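Local coordinates for uncharacterized protein (Sinorhizobium meliloti, PDB 4HUJ) that is of unknown function but probably binds NAD(P) through a Rossmann-type domain and may act as an oxidoreductase, at residues A[26-31]-A[49-54]. Residues are numbered along the deposited sequence; the frame is centred on the assembly and turned at random.
Sequences YAIIGA and AIIANS
The amide of N53 meets the carbonyl of G30 at the C-terminal side of the pairing: ND2 donates to G30 O over 2.9 Å, almost straight at 177°, with the oxygen lying practically in the plane of the amide. With chi1 at 61°, CG sits between the backbone N and the carbonyl carbon, which brings ND2 to the carbonyl oxygen of G30, the last residue of strand 26-30. The other end of the amide is held too, since N53 OD1 accepts a hydrogen bond from R55 N.

Behind this side-chain bond lies regular parallel pairing. I28 reaches I50 O through its N (2.8 Å) and receives A52 N at its O (2.9 Å), so both its backbone polar groups bond to strand 49-52, at the residues before and after I51; I50 N to Y26 O and G30 N to A52 O continue the alternation. On one face I28 CG2 lies 3.9 Å from I51 CD1, the I51 chain having CG1 anti to its N (chi1 -169°) and lying obliquely across the I28 branch. L38 and F42 of helix 32-44 pack on I28 from this side. On the reverse face A27 CB rests 3.7 Å from I50 CG1, and A79 of helix 76-79 touches A27, I29 and A52.

Strand 26-30, helix 32-44 and strand 49-52 form a beta-alpha-beta unit, with G30 opening a GxGxxG pattern consistent with a Rossmann dinucleotide-binding fold. The contact exemplifies how a side-chain amide can carry parallel-strand hydrogen bonding beyond the backbone pairs: N53, tied at both ends, links the first glycine of the probable dinucleotide-binding loop to the backbone at R55.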
ATOM      1  N   TYR A  26       4.533 -10.286   2.319  1.00 16.94           N
ATOM      2  CA  TYR A  26       3.921  -9.082   1.754  1.00 16.91           C
ATOM      3  C   TYR A  26       3.051  -9.445   0.568  1.00 16.29           C
ATOM      4  O   TYR A  26       3.452 -10.234  -0.290  1.00 16.56           O
ATOM      5  CB  TYR A  26       4.985  -8.078   1.310  1.00 16.84           C
ATOM      6  CG  TYR A  26       5.902  -7.613   2.412  1.00 17.85           C
ATOM      7  CD1 TYR A  26       5.487  -6.648   3.331  1.00 17.95           C
ATOM      8  CD2 TYR A  26       7.187  -8.140   2.541  1.00 19.26           C
ATOM      9  CE1 TYR A  26       6.328  -6.217   4.353  1.00 18.89           C
ATOM     10  CE2 TYR A  26       8.036  -7.718   3.558  1.00 19.75           C
ATOM     11  CZ  TYR A  26       7.602  -6.758   4.457  1.00 20.11           C
ATOM     12  OH  TYR A  26       8.449  -6.340   5.457  1.00 21.54           O
ATOM     13  N   ALA A  27       1.857  -8.868   0.525  1.00 15.50           N
ATOM     14  CA  ALA A  27       0.982  -9.026  -0.619  1.00 14.61           C
ATOM     15  C   ALA A  27       0.610  -7.669  -1.184  1.00 14.64           C
ATOM     16  O   ALA A  27       0.206  -6.769  -0.449  1.00 14.41           O
ATOM     17  CB  ALA A  27      -0.259  -9.783  -0.238  1.00 14.90           C
ATOM     18  N   ILE A  28       0.770  -7.531  -2.495  1.00 14.63           N
ATOM     19  CA  ILE A  28       0.257  -6.366  -3.209  1.00 14.56           C
ATOM     20  C   ILE A  28      -1.116  -6.739  -3.760  1.00 14.94           C
ATOM     21  O   ILE A  28      -1.239  -7.668  -4.561  1.00 14.74           O
ATOM     22  CB  ILE A  28       1.201  -5.943  -4.349  1.00 14.34           C
ATOM     23  CG1 ILE A  28       2.610  -5.673  -3.807  1.00 14.33           C
ATOM     24  CG2 ILE A  28       0.632  -4.718  -5.111  1.00 13.60           C
ATOM     25  CD1 ILE A  28       3.716  -5.827  -4.847  1.00 15.27           C
ATOM     26  N   ILE A  29      -2.152  -6.056  -3.286  1.00 15.46           N
ATOM     27  CA  ILE A  29      -3.464  -6.162  -3.903  1.00 15.82           C
ATOM     28  C   ILE A  29      -3.502  -4.954  -4.816  1.00 16.57           C
ATOM     29  O   ILE A  29      -3.858  -3.844  -4.401  1.00 16.03           O
ATOM     30  CB  ILE A  29      -4.621  -6.146  -2.874  1.00 15.68           C
ATOM     31  CG1 ILE A  29      -4.360  -7.134  -1.719  1.00 16.02           C
ATOM     32  CG2 ILE A  29      -5.967  -6.431  -3.555  1.00 15.31           C
ATOM     33  CD1 ILE A  29      -4.036  -8.576  -2.133  1.00 16.96           C
ATOM     34  N   GLY A  30      -3.086  -5.174  -6.057  1.00 17.48           N
ATOM     35  CA  GLY A  30      -2.758  -4.070  -6.935  1.00 18.10           C
ATOM     36  C   GLY A  30      -3.235  -4.242  -8.358  1.00 18.66           C
ATOM     37  O   GLY A  30      -3.349  -5.357  -8.867  1.00 18.71           O
ATOM     38  N   ALA A  31      -3.516  -3.110  -8.989  1.00 18.59           N
ATOM     39  CA  ALA A  31      -3.909  -3.067 -10.380  1.00 18.81           C
ATOM     40  C   ALA A  31      -3.369  -1.765 -10.952  1.00 18.79           C
ATOM     41  O   ALA A  31      -2.957  -0.873 -10.198  1.00 18.84           O
ATOM     42  CB  ALA A  31      -5.428  -3.132 -10.504  1.00 19.01           C
ATOM     43  N   ALA A  49       7.491 -11.078  -2.788  1.00 20.17           N
ATOM     44  CA  ALA A  49       6.127 -10.632  -2.570  1.00 19.83           C
ATOM     45  C   ALA A  49       5.165 -11.390  -3.466  1.00 19.31           C
ATOM     46  O   ALA A  49       5.560 -11.985  -4.470  1.00 19.39           O
ATOM     47  CB  ALA A  49       6.012  -9.123  -2.822  1.00 19.75           C
ATOM     48  N   ILE A  50       3.896 -11.377  -3.089  1.00 18.99           N
ATOM     49  CA  ILE A  50       2.860 -11.922  -3.949  1.00 18.61           C
ATOM     50  C   ILE A  50       1.967 -10.768  -4.390  1.00 18.75           C
ATOM     51  O   ILE A  50       1.966  -9.708  -3.765  1.00 18.53           O
ATOM     52  CB  ILE A  50       2.072 -13.075  -3.276  1.00 18.71           C
ATOM     53  CG1 ILE A  50       1.385 -12.605  -1.987  1.00 18.78           C
ATOM     54  CG2 ILE A  50       3.011 -14.268  -3.013  1.00 18.05           C
ATOM     55  CD1 ILE A  50       0.670 -13.698  -1.214  1.00 19.97           C
ATOM     56  N   ILE A  51       1.254 -10.969  -5.492  1.00 18.58           N
ATOM     57  CA  ILE A  51       0.371  -9.943  -6.043  1.00 18.59           C
ATOM     58  C   ILE A  51      -0.930 -10.595  -6.504  1.00 19.07           C
ATOM     59  O   ILE A  51      -0.932 -11.724  -7.011  1.00 19.10           O
ATOM     60  CB  ILE A  51       1.069  -9.114  -7.176  1.00 18.49           C
ATOM     61  CG1 ILE A  51       0.239  -7.877  -7.564  1.00 17.65           C
ATOM     62  CG2 ILE A  51       1.385  -9.985  -8.406  1.00 18.30           C
ATOM     63  CD1 ILE A  51       1.028  -6.804  -8.343  1.00 18.61           C
ATOM     64  N   ALA A  52      -2.040  -9.896  -6.293  1.00 19.40           N
ATOM     65  CA  ALA A  52      -3.348 -10.398  -6.688  1.00 20.40           C
ATOM     66  C   ALA A  52      -4.324  -9.247  -6.855  1.00 21.33           C
ATOM     67  O   ALA A  52      -4.073  -8.140  -6.390  1.00 20.82           O
ATOM     68  CB  ALA A  52      -3.876 -11.371  -5.657  1.00 20.40           C
ATOM     69  N   ASN A  53      -5.428  -9.524  -7.537  1.00 22.70           N
ATOM     70  CA  ASN A  53      -6.568  -8.614  -7.575  1.00 24.40           C
ATOM     71  C   ASN A  53      -7.824  -9.386  -7.978  1.00 25.55           C
ATOM     72  O   ASN A  53      -7.783 -10.612  -8.094  1.00 25.45           O
ATOM     73  CB  ASN A  53      -6.299  -7.385  -8.473  1.00 24.40           C
ATOM     74  CG  ASN A  53      -6.025  -7.748  -9.923  1.00 24.73           C
ATOM     75  OD1 ASN A  53      -6.745  -8.540 -10.530  1.00 26.79           O
ATOM     76  ND2 ASN A  53      -4.990  -7.141 -10.496  1.00 24.92           N
ATOM     77  N   SER A  54      -8.927  -8.673  -8.180  1.00 27.16           N
ATOM     78  CA  SER A  54     -10.214  -9.296  -8.503  1.00 28.87           C
ATOM     79  C   SER A  54     -10.239 -10.016  -9.858  1.00 29.74           C
ATOM     80  O   SER A  54     -11.032 -10.940 -10.057  1.00 29.88           O
ATOM     81  CB  SER A  54     -11.330  -8.251  -8.450  1.00 28.68           C
ATOM     82  OG  SER A  54     -11.436  -7.696  -7.152  1.00 30.41           O
TER